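Local coordinates for group 3 allergen SMIPP-S Yv6023A04 (PDB 3H7O), which is a trypsin-fold paralogue of the mite group 3 allergens, an inactivated serine protease that probably no longer cleaves peptides, at residues 144-156 with 166-178. The protein carries 3 engineered substitutions. Numbering follows the deposited sequence.
Sequences SAQLTVVDLDECR and LQVFCAQKVGVSL. Engineered in segment 144-156: Gln146 (natural residue Asn). With SO4 (sulfate ion), chain C; SO4 (sulfate ion), chain D.
Cys155 and Cys170 are joined by a disulfide (SG–SG 2.0 Å, chi3 -70°) that ties the first turn of the helix beginning at Leu152 to strand 168-172. The cysteines reach each other by different torsions: SG of Cys155 lies anti to its backbone N (chi1 175°), whereas SG of Cys170 stands beside its own N, and the CB atoms of Cys155 and Cys170 lie 3.5 Å apart, a separation set by the disulfide torsion. Leu152 flanks the bridge, its CD1 4.0 Å from Cys170 SG and its CD2 resting on the carbonyl O of Val168. The same CD1 also covers one face of the Arg156 guanidinium, whose edge meets Asp153 OD1 in a salt bridge while NE and NH1 bond to the carbonyls of Leu164 and Ser165.

Before the helix, residues 144-150 and 168-172 pair as antiparallel strands of the C-terminal beta-barrel of the chymotrypsin-like fold. Thr148 and Gln172 form a hydrogen-bonded pair, with Thr148 N to Gln172 O at 3.0 Å, and Val150 N donates to Cys170 O at 2.9 Å. The return link between Val150 and Cys170 is made through a water, which donates to Val150 O and accepts from Cys170 N. Leu147 sets CB against Ala171 CB (3.7 Å) and crosses Lys173 at about a right angle, CD2 touching CB of the lysine. The extended Lys173 chain carries CD to 3.4 Å from Gln146 O, and its NZ shares a water with the backbone N of the engineered Gln146.

Further out, Phe211 of strand 209-213 packs against Leu147, Phe169 and Ala171, Asp151 OD2 caps the helix through Glu154 N, and Gly175, within a type II turn, gives its N-H to a sulfate.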
loop_
_atom_site.group_PDB
_atom_site.type_symbol
_atom_site.label_atom_id
_atom_site.label_comp_id
_atom_site.label_asym_id
_atom_site.label_seq_id
_atom_site.Cartn_x
_atom_site.Cartn_y
_atom_site.Cartn_z
ATOM N N SER A 144 -10.358 -1.703 -6.887
ATOM C CA SER A 144 -9.181 -1.343 -7.677
ATOM C C SER A 144 -9.519 -0.216 -8.652
ATOM O O SER A 144 -10.680 -0.023 -9.009
ATOM C CB SER A 144 -8.599 -2.557 -8.407
ATOM O OG SER A 144 -9.455 -2.995 -9.443
ATOM N N ALA A 145 -8.498 0.537 -9.054
ATOM C CA ALA A 145 -8.670 1.653 -9.985
ATOM C C ALA A 145 -7.431 1.830 -10.848
ATOM O O ALA A 145 -6.304 1.735 -10.357
ATOM C CB ALA A 145 -8.964 2.941 -9.222
ATOM N N GLN A 146 -7.651 2.088 -12.134
ATOM C CA GLN A 146 -6.575 2.418 -13.054
ATOM C C GLN A 146 -6.372 3.926 -13.025
ATOM O O GLN A 146 -7.257 4.681 -13.429
ATOM C CB GLN A 146 -6.914 1.962 -14.478
ATOM C CG GLN A 146 -7.008 0.448 -14.667
ATOM C CD GLN A 146 -5.652 -0.247 -14.727
ATOM O OE1 GLN A 146 -4.599 0.388 -14.632
ATOM N NE2 GLN A 146 -5.678 -1.565 -14.881
ATOM N N LEU A 147 -5.220 4.363 -12.526
ATOM C CA LEU A 147 -4.900 5.786 -12.495
ATOM C C LEU A 147 -3.856 6.116 -13.554
ATOM O O LEU A 147 -3.023 5.278 -13.897
ATOM C CB LEU A 147 -4.406 6.224 -11.108
ATOM C CG LEU A 147 -5.172 5.849 -9.829
ATOM C CD1 LEU A 147 -4.593 6.585 -8.629
ATOM C CD2 LEU A 147 -6.664 6.129 -9.940
ATOM N N THR A 148 -3.903 7.343 -14.054
ATOM C CA THR A 148 -2.950 7.810 -15.055
ATOM C C THR A 148 -1.832 8.585 -14.367
ATOM O O THR A 148 -2.090 9.562 -13.653
ATOM C CB THR A 148 -3.637 8.709 -16.102
ATOM O OG1 THR A 148 -4.810 8.057 -16.600
ATOM C CG2 THR A 148 -2.695 9.007 -17.266
ATOM N N VAL A 149 -0.594 8.146 -14.590
ATOM C CA VAL A 149 0.585 8.826 -14.065
ATOM C C VAL A 149 0.676 10.244 -14.631
ATOM O O VAL A 149 0.618 10.441 -15.844
ATOM C CB VAL A 149 1.890 8.040 -14.371
ATOM C CG1 VAL A 149 3.118 8.797 -13.862
ATOM C CG2 VAL A 149 1.824 6.640 -13.761
ATOM N N VAL A 150 0.807 11.220 -13.736
ATOM C CA VAL A 150 0.917 12.627 -14.124
ATOM C C VAL A 150 2.320 13.178 -13.841
ATOM O O VAL A 150 3.120 12.533 -13.162
ATOM C CB VAL A 150 -0.182 13.506 -13.458
ATOM C CG1 VAL A 150 -1.570 13.042 -13.892
ATOM C CG2 VAL A 150 -0.064 13.491 -11.935
ATOM N N ASP A 151 2.611 14.362 -14.377
ATOM C CA ASP A 151 3.928 14.987 -14.236
ATOM C C ASP A 151 4.257 15.294 -12.778
ATOM O O ASP A 151 3.473 15.941 -12.081
ATOM C CB ASP A 151 4.006 16.265 -15.078
ATOM C CG ASP A 151 5.381 16.905 -15.040
ATOM O OD1 ASP A 151 6.325 16.335 -15.632
ATOM O OD2 ASP A 151 5.518 17.981 -14.421
ATOM N N LEU A 152 5.424 14.836 -12.332
ATOM C CA LEU A 152 5.823 14.962 -10.928
ATOM C C LEU A 152 6.001 16.409 -10.445
ATOM O O LEU A 152 5.513 16.762 -9.370
ATOM C CB LEU A 152 7.083 14.138 -10.643
ATOM C CG LEU A 152 7.585 14.082 -9.195
ATOM C CD1 LEU A 152 6.482 13.651 -8.215
ATOM C CD2 LEU A 152 8.772 13.151 -9.098
ATOM N N ASP A 153 6.700 17.230 -11.229
ATOM C CA ASP A 153 6.897 18.642 -10.887
ATOM C C ASP A 153 5.563 19.398 -10.838
ATOM O O ASP A 153 5.346 20.236 -9.961
ATOM C CB ASP A 153 7.889 19.313 -11.852
ATOM C CG ASP A 153 9.345 18.914 -11.587
ATOM O OD1 ASP A 153 9.638 18.267 -10.557
ATOM O OD2 ASP A 153 10.212 19.253 -12.415
ATOM N N GLU A 154 4.682 19.075 -11.780
ATOM C CA GLU A 154 3.306 19.565 -11.809
ATOM C C GLU A 154 2.523 19.118 -10.565
ATOM O O GLU A 154 1.754 19.893 -9.990
ATOM C CB GLU A 154 2.631 19.078 -13.098
ATOM C CG GLU A 154 1.121 19.264 -13.193
ATOM C CD GLU A 154 0.577 18.891 -14.563
ATOM O OE1 GLU A 154 1.141 19.353 -15.582
ATOM O OE2 GLU A 154 -0.421 18.138 -14.619
ATOM N N CYS A 155 2.727 17.868 -10.156
ATOM C CA CYS A 155 2.096 17.328 -8.957
ATOM C C CYS A 155 2.614 18.012 -7.690
ATOM O O CYS A 155 1.842 18.271 -6.768
ATOM C CB CYS A 155 2.313 15.814 -8.882
ATOM S SG CYS A 155 1.706 15.016 -7.371
ATOM N N ARG A 156 3.912 18.312 -7.648
ATOM C CA ARG A 156 4.493 19.000 -6.490
ATOM C C ARG A 156 3.956 20.423 -6.290
ATOM O O ARG A 156 3.714 20.833 -5.153
ATOM C CB ARG A 156 6.027 18.989 -6.524
ATOM C CG ARG A 156 6.629 17.664 -6.069
ATOM C CD ARG A 156 8.028 17.826 -5.475
ATOM N NE ARG A 156 8.776 16.563 -5.479
ATOM C CZ ARG A 156 9.453 16.097 -6.527
ATOM N NH1 ARG A 156 10.104 14.945 -6.441
ATOM N NH2 ARG A 156 9.480 16.781 -7.668
ATOM N N LEU A 166 11.966 12.899 -3.642
ATOM C CA LEU A 166 12.390 12.461 -4.965
ATOM C C LEU A 166 11.885 11.055 -5.285
ATOM O O LEU A 166 11.806 10.666 -6.452
ATOM C CB LEU A 166 13.922 12.498 -5.062
ATOM C CG LEU A 166 14.584 13.880 -5.076
ATOM C CD1 LEU A 166 16.070 13.773 -4.732
ATOM C CD2 LEU A 166 14.393 14.553 -6.428
ATOM N N GLN A 167 11.535 10.299 -4.246
ATOM C CA GLN A 167 11.209 8.889 -4.402
ATOM C C GLN A 167 9.704 8.623 -4.498
ATOM O O GLN A 167 9.198 7.645 -3.945
ATOM C CB GLN A 167 11.845 8.069 -3.273
ATOM C CG GLN A 167 13.374 7.992 -3.330
ATOM C CD GLN A 167 14.063 9.240 -2.811
ATOM O OE1 GLN A 167 13.568 9.909 -1.903
ATOM N NE2 GLN A 167 15.221 9.557 -3.383
ATOM N N VAL A 168 8.997 9.497 -5.208
ATOM C CA VAL A 168 7.558 9.336 -5.415
ATOM C C VAL A 168 7.173 9.521 -6.884
ATOM O O VAL A 168 7.954 10.038 -7.684
ATOM C CB VAL A 168 6.708 10.302 -4.520
ATOM C CG1 VAL A 168 6.961 10.050 -3.026
ATOM C CG2 VAL A 168 6.940 11.772 -4.884
ATOM N N PHE A 169 5.976 9.059 -7.234
ATOM C CA PHE A 169 5.319 9.482 -8.460
ATOM C C PHE A 169 3.861 9.786 -8.145
ATOM O O PHE A 169 3.340 9.392 -7.089
ATOM C CB PHE A 169 5.457 8.451 -9.596
ATOM C CG PHE A 169 4.685 7.177 -9.374
ATOM C CD1 PHE A 169 5.278 6.092 -8.735
ATOM C CD2 PHE A 169 3.372 7.054 -9.819
ATOM C CE1 PHE A 169 4.566 4.907 -8.529
ATOM C CE2 PHE A 169 2.650 5.872 -9.617
ATOM C CZ PHE A 169 3.248 4.800 -8.978
ATOM N N CYS A 170 3.212 10.498 -9.055
ATOM C CA CYS A 170 1.814 10.860 -8.874
ATOM C C CYS A 170 0.949 10.276 -9.974
ATOM O O CYS A 170 1.406 10.079 -11.101
ATOM C CB CYS A 170 1.660 12.377 -8.826
ATOM S SG CYS A 170 2.547 13.167 -7.471
ATOM N N ALA A 171 -0.308 10.004 -9.636
ATOM C CA ALA A 171 -1.269 9.463 -10.583
ATOM C C ALA A 171 -2.676 9.922 -10.209
ATOM O O ALA A 171 -2.953 10.216 -9.042
ATOM C CB ALA A 171 -1.181 7.941 -10.625
ATOM N N GLN A 172 -3.558 9.994 -11.200
ATOM C CA GLN A 172 -4.910 10.504 -10.975
ATOM C C GLN A 172 -5.907 9.973 -11.997
ATOM O O GLN A 172 -5.559 9.729 -13.153
ATOM C CB GLN A 172 -4.908 12.042 -10.990
ATOM C CG GLN A 172 -6.163 12.694 -10.409
ATOM C CD GLN A 172 -5.994 14.183 -10.152
ATOM O OE1 GLN A 172 -5.086 14.821 -10.681
ATOM N NE2 GLN A 172 -6.875 14.742 -9.333
ATOM N N LYS A 173 -7.143 9.789 -11.543
ATOM C CA LYS A 173 -8.282 9.504 -12.407
ATOM C C LYS A 173 -9.456 10.352 -11.918
ATOM O O LYS A 173 -9.744 10.378 -10.719
ATOM C CB LYS A 173 -8.638 8.014 -12.361
ATOM C CG LYS A 173 -9.764 7.613 -13.307
ATOM C CD LYS A 173 -10.240 6.195 -13.040
ATOM C CE LYS A 173 -11.404 5.834 -13.949
ATOM N NZ LYS A 173 -12.001 4.524 -13.576
ATOM N N VAL A 174 -10.123 11.046 -12.842
ATOM C CA VAL A 174 -11.261 11.913 -12.493
ATOM C C VAL A 174 -12.366 11.151 -11.749
ATOM O O VAL A 174 -12.716 10.028 -12.118
ATOM C CB VAL A 174 -11.856 12.672 -13.730
ATOM C CG1 VAL A 174 -10.849 13.665 -14.295
ATOM C CG2 VAL A 174 -12.327 11.710 -14.815
ATOM N N GLY A 175 -12.883 11.758 -10.682
ATOM C CA GLY A 175 -13.955 11.158 -9.886
ATOM C C GLY A 175 -13.527 10.042 -8.948
ATOM O O GLY A 175 -14.371 9.383 -8.341
ATOM N N VAL A 176 -12.218 9.815 -8.836
ATOM C CA VAL A 176 -11.679 8.795 -7.938
ATOM C C VAL A 176 -10.679 9.433 -6.977
ATOM O O VAL A 176 -9.776 10.154 -7.403
ATOM C CB VAL A 176 -10.999 7.626 -8.716
ATOM C CG1 VAL A 176 -10.335 6.637 -7.757
ATOM C CG2 VAL A 176 -12.004 6.900 -9.610
ATOM N N SER A 177 -10.860 9.175 -5.684
ATOM C CA SER A 177 -9.898 9.585 -4.661
ATOM C C SER A 177 -9.662 8.441 -3.692
ATOM O O SER A 177 -10.600 7.727 -3.330
ATOM C CB SER A 177 -10.402 10.795 -3.875
ATOM O OG SER A 177 -10.773 11.854 -4.729
ATOM N N LEU A 178 -8.412 8.279 -3.268
ATOM C CA LEU A 178 -8.067 7.300 -2.243
ATOM C C LEU A 178 -8.411 7.856 -0.864
ATOM O O LEU A 178 -8.503 9.075 -0.682
ATOM C CB LEU A 178 -6.579 6.920 -2.320
ATOM C CG LEU A 178 -6.031 6.388 -3.653
ATOM C CD1 LEU A 178 -4.532 6.112 -3.566
ATOM C CD2 LEU A 178 -6.769 5.148 -4.128
HETATM S S SO4 C . -11.906 15.369 -9.994
HETATM O O1 SO4 C . -11.312 16.188 -8.941
HETATM O O2 SO4 C . -12.535 14.192 -9.402
HETATM O O3 SO4 C . -10.863 14.949 -10.928
HETATM O O4 SO4 C . -12.914 16.149 -10.706
HETATM S S SO4 D . -11.026 15.849 -3.278
HETATM O O1 SO4 D . -11.537 15.826 -4.645
HETATM O O2 SO4 D . -10.922 14.484 -2.771
HETATM O O3 SO4 D . -11.927 16.622 -2.427
HETATM O O4 SO4 D . -9.711 16.474 -3.279
HETATM O O HOH W 1 -10.374 2.100 -12.957
HETATM O O HOH W 2 4.685 11.487 -11.154
#